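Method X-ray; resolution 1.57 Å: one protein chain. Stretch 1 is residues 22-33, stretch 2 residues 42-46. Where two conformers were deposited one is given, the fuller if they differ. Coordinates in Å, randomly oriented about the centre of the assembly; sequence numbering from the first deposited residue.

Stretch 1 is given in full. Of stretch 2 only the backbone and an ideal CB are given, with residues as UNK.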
# COMPACT_ATOMS: atom_id res chain seq x y z
N PHE A 22 -0.26 -13.14 3.14
CA PHE A 22 -0.65 -12.23 4.22
C PHE A 22 0.52 -11.36 4.64
O PHE A 22 1.66 -11.84 4.72
CB PHE A 22 -1.22 -13.01 5.41
CG PHE A 22 -2.47 -13.77 5.06
CD1 PHE A 22 -3.70 -13.14 5.08
CD2 PHE A 22 -2.40 -15.11 4.68
CE1 PHE A 22 -4.86 -13.82 4.74
CE2 PHE A 22 -3.56 -15.81 4.34
CZ PHE A 22 -4.79 -15.17 4.37
N SER A 23 0.24 -10.09 4.90
CA SER A 23 1.30 -9.13 5.21
C SER A 23 0.96 -8.23 6.41
O SER A 23 1.85 -7.63 7.00
CB SER A 23 1.59 -8.26 3.99
OG SER A 23 0.43 -7.59 3.53
N ASP A 24 -0.33 -8.12 6.73
CA ASP A 24 -0.77 -7.26 7.82
C ASP A 24 -0.34 -7.90 9.15
O ASP A 24 -0.74 -9.02 9.44
CB ASP A 24 -2.29 -7.08 7.74
CG ASP A 24 -2.84 -6.05 8.72
OD1 ASP A 24 -2.31 -5.89 9.83
OD2 ASP A 24 -3.84 -5.39 8.36
N PRO A 25 0.47 -7.18 9.96
CA PRO A 25 0.91 -7.72 11.25
C PRO A 25 -0.25 -8.20 12.13
O PRO A 25 -0.13 -9.21 12.82
CB PRO A 25 1.63 -6.53 11.90
CG PRO A 25 2.14 -5.74 10.75
CD PRO A 25 1.07 -5.86 9.69
N VAL A 26 -1.37 -7.49 12.07
CA VAL A 26 -2.56 -7.88 12.83
C VAL A 26 -3.14 -9.20 12.31
O VAL A 26 -3.48 -10.09 13.10
CB VAL A 26 -3.61 -6.74 12.82
CG1 VAL A 26 -4.90 -7.17 13.51
CG2 VAL A 26 -3.05 -5.49 13.48
N THR A 27 -3.24 -9.32 10.99
CA THR A 27 -3.75 -10.53 10.36
C THR A 27 -2.85 -11.73 10.64
O THR A 27 -3.31 -12.80 11.03
CB THR A 27 -3.91 -10.36 8.84
OG1 THR A 27 -4.73 -9.21 8.57
CG2 THR A 27 -4.56 -11.60 8.22
N VAL A 28 -1.55 -11.54 10.45
CA VAL A 28 -0.58 -12.61 10.70
C VAL A 28 -0.65 -13.08 12.16
O VAL A 28 -0.62 -14.29 12.43
CB VAL A 28 0.84 -12.20 10.28
CG1 VAL A 28 1.86 -13.24 10.71
CG2 VAL A 28 0.87 -12.00 8.76
N ASN A 29 -0.76 -12.13 13.08
CA ASN A 29 -0.90 -12.46 14.50
C ASN A 29 -2.20 -13.22 14.79
O ASN A 29 -2.19 -14.18 15.55
CB ASN A 29 -0.80 -11.20 15.35
CG ASN A 29 -0.76 -11.50 16.84
OD1 ASN A 29 0.03 -12.33 17.30
ND2 ASN A 29 -1.61 -10.83 17.60
N TYR A 30 -3.30 -12.79 14.16
CA TYR A 30 -4.58 -13.49 14.29
C TYR A 30 -4.46 -14.94 13.82
O TYR A 30 -5.03 -15.85 14.43
CB TYR A 30 -5.66 -12.74 13.50
CG TYR A 30 -6.96 -13.50 13.33
CD1 TYR A 30 -7.87 -13.60 14.38
CD2 TYR A 30 -7.28 -14.11 12.12
CE1 TYR A 30 -9.07 -14.29 14.23
CE2 TYR A 30 -8.48 -14.80 11.96
CZ TYR A 30 -9.37 -14.89 13.02
OH TYR A 30 -10.55 -15.58 12.88
N LEU A 31 -3.72 -15.15 12.74
CA LEU A 31 -3.59 -16.47 12.13
C LEU A 31 -2.58 -17.40 12.80
O LEU A 31 -2.68 -18.61 12.66
CB LEU A 31 -3.27 -16.35 10.64
CG LEU A 31 -4.31 -15.72 9.72
CD1 LEU A 31 -3.74 -15.57 8.32
CD2 LEU A 31 -5.60 -16.54 9.70
N THR A 32 -1.60 -16.82 13.50
CA THR A 32 -0.43 -17.59 13.96
C THR A 32 -0.01 -17.38 15.42
O THR A 32 0.71 -18.21 15.98
CB THR A 32 0.83 -17.30 13.11
OG1 THR A 32 1.29 -15.96 13.35
CG2 THR A 32 0.57 -17.51 11.61
N GLY A 33 -0.42 -16.26 16.01
CA GLY A 33 0.05 -15.87 17.34
C GLY A 33 1.40 -15.16 17.35
O GLY A 33 1.92 -14.81 18.41
N UNK A 42 10.60 -6.70 5.13
CA UNK A 42 9.58 -7.62 4.63
C UNK A 42 9.19 -8.72 5.61
O UNK A 42 10.04 -9.34 6.24
CB UNK A 42 10.07 -8.26 3.33
N UNK A 43 7.87 -8.90 5.71
CA UNK A 43 7.16 -9.93 6.46
C UNK A 43 6.09 -10.51 5.46
O UNK A 43 5.24 -9.70 5.11
CB UNK A 43 6.53 -9.36 7.73
N UNK A 44 6.07 -11.79 5.10
CA UNK A 44 4.93 -12.37 4.39
C UNK A 44 4.66 -13.76 4.92
O UNK A 44 5.59 -14.53 5.18
CB UNK A 44 5.18 -12.41 2.88
N UNK A 45 3.38 -14.08 5.06
CA UNK A 45 2.95 -15.44 5.34
C UNK A 45 2.35 -16.01 4.07
O UNK A 45 1.33 -15.53 3.59
CB UNK A 45 1.95 -15.49 6.50
N UNK A 46 3.01 -17.03 3.53
CA UNK A 46 2.59 -17.66 2.28
C UNK A 46 1.75 -18.89 2.59
O UNK A 46 2.25 -19.84 3.18
CB UNK A 46 3.80 -18.04 1.42

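Position 42 lies beyond the reach of stretch 1. Its ideal CB has no atom of stretch 1 within 5.5 Å. Phi and psi of -102° and 135° are extended and suit almost any residue. The deposited residue is Gln-42, and its side chain makes no contact with stretch 1.

Position 43 is also extended, at -133° and 120°. Its CA-to-CB bond points sideways to stretch 1, and the ideal CB is 5.0 Å from Ser-23 O. A short side chain would leave the space beside Pro-25 and Val-28 unused. The surface on offer there is apolar. A long, flexible apolar side chain that can bend back would suit it, such as methionine; a shorter aliphatic one such as leucine would fill less of the space. The deposited residue is Met-43, modelled as selenomethionine. In the conformer given, the end of the chain comes nearer to stretch 1 than its start. Met-43 CE is 3.7 Å from Pro-25 CA and 3.9 Å from Val-28 CG2. The methyl group thus packs on the first part of the helix.

Position 44 is extended, at -140° and 140°. Its CB points sideways, with the ideal atom 4.0 Å from Phe-22 O. Ser-23 CB offers a small surface nearby. Many side chains would fit, including beta-branched and aromatic ones. The deposited residue is Phe-44, chi1 m. Phe-44 CD1 is 4.0 Å from Ser-23 CB. Phe-22 O lies at the ring edge, near the ring plane. The same oxygen also receives a CA-H...O contact, with Phe-44 CA 3.3 Å from Phe-22 O.

At position 45 the backbone sets the register and rules out proline, but does not choose the side chain. It forms an antiparallel bridge with Phe-22, and its CB lies on the same sheet face as that of Phe-22. The N of 45 donates to Phe-22 O at 2.8 Å, and Phe-22 N donates to the O of 45 at 2.9 Å. Both bonds are nearly straight. The ideal CB is 4.3 Å from Val-28 CG2, and Leu-31 and Thr-32 offer carbon atoms further along stretch 1. An apolar aliphatic side chain is favoured; leucine, isoleucine, valine or methionine could serve. The deposited residue is Leu-45, with chi1 t and chi2 p. Leu-45 CB is 4.1 Å from Phe-22 CB. Leu-45 CD2 is 4.1 Å from Leu-31 CD1 and 3.9 Å from Thr-32 CG2.

Position 46 points away, with nothing of stretch 1 within 5.5 Å of its ideal CB. Any residue that tolerates a strand would do. The deposited residue is Phe-46, whose side chain does not touch stretch 1.

Stretch 2, residues 42-46: QMFLF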
# COMPACT_ATOMS: atom_id res chain seq x y z
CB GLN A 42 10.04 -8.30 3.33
CG GLN A 42 10.53 -7.37 2.22
CD GLN A 42 9.59 -6.22 1.93
OE1 GLN A 42 8.36 -6.36 2.03
NE2 GLN A 42 10.15 -5.07 1.56
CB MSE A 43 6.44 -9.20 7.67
CG MSE A 43 6.71 -9.62 9.21
SE MSE A 43 5.35 -10.82 10.06
CE MSE A 43 3.80 -9.64 9.88
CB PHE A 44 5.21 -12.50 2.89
CG PHE A 44 5.47 -11.18 2.20
CD1 PHE A 44 4.43 -10.26 1.99
CD2 PHE A 44 6.74 -10.87 1.75
CE1 PHE A 44 4.67 -9.05 1.35
CE2 PHE A 44 7.00 -9.65 1.11
CZ PHE A 44 5.96 -8.74 0.91
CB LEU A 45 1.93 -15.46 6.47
CG LEU A 45 1.32 -16.81 6.86
CD1 LEU A 45 2.37 -17.76 7.43
CD2 LEU A 45 0.20 -16.60 7.87
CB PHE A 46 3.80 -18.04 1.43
CG PHE A 46 4.65 -16.87 1.02
CD1 PHE A 46 4.28 -16.06 -0.06
CD2 PHE A 46 5.83 -16.57 1.70
CE1 PHE A 46 5.06 -14.97 -0.44
CE2 PHE A 46 6.62 -15.48 1.33
CZ PHE A 46 6.24 -14.68 0.26
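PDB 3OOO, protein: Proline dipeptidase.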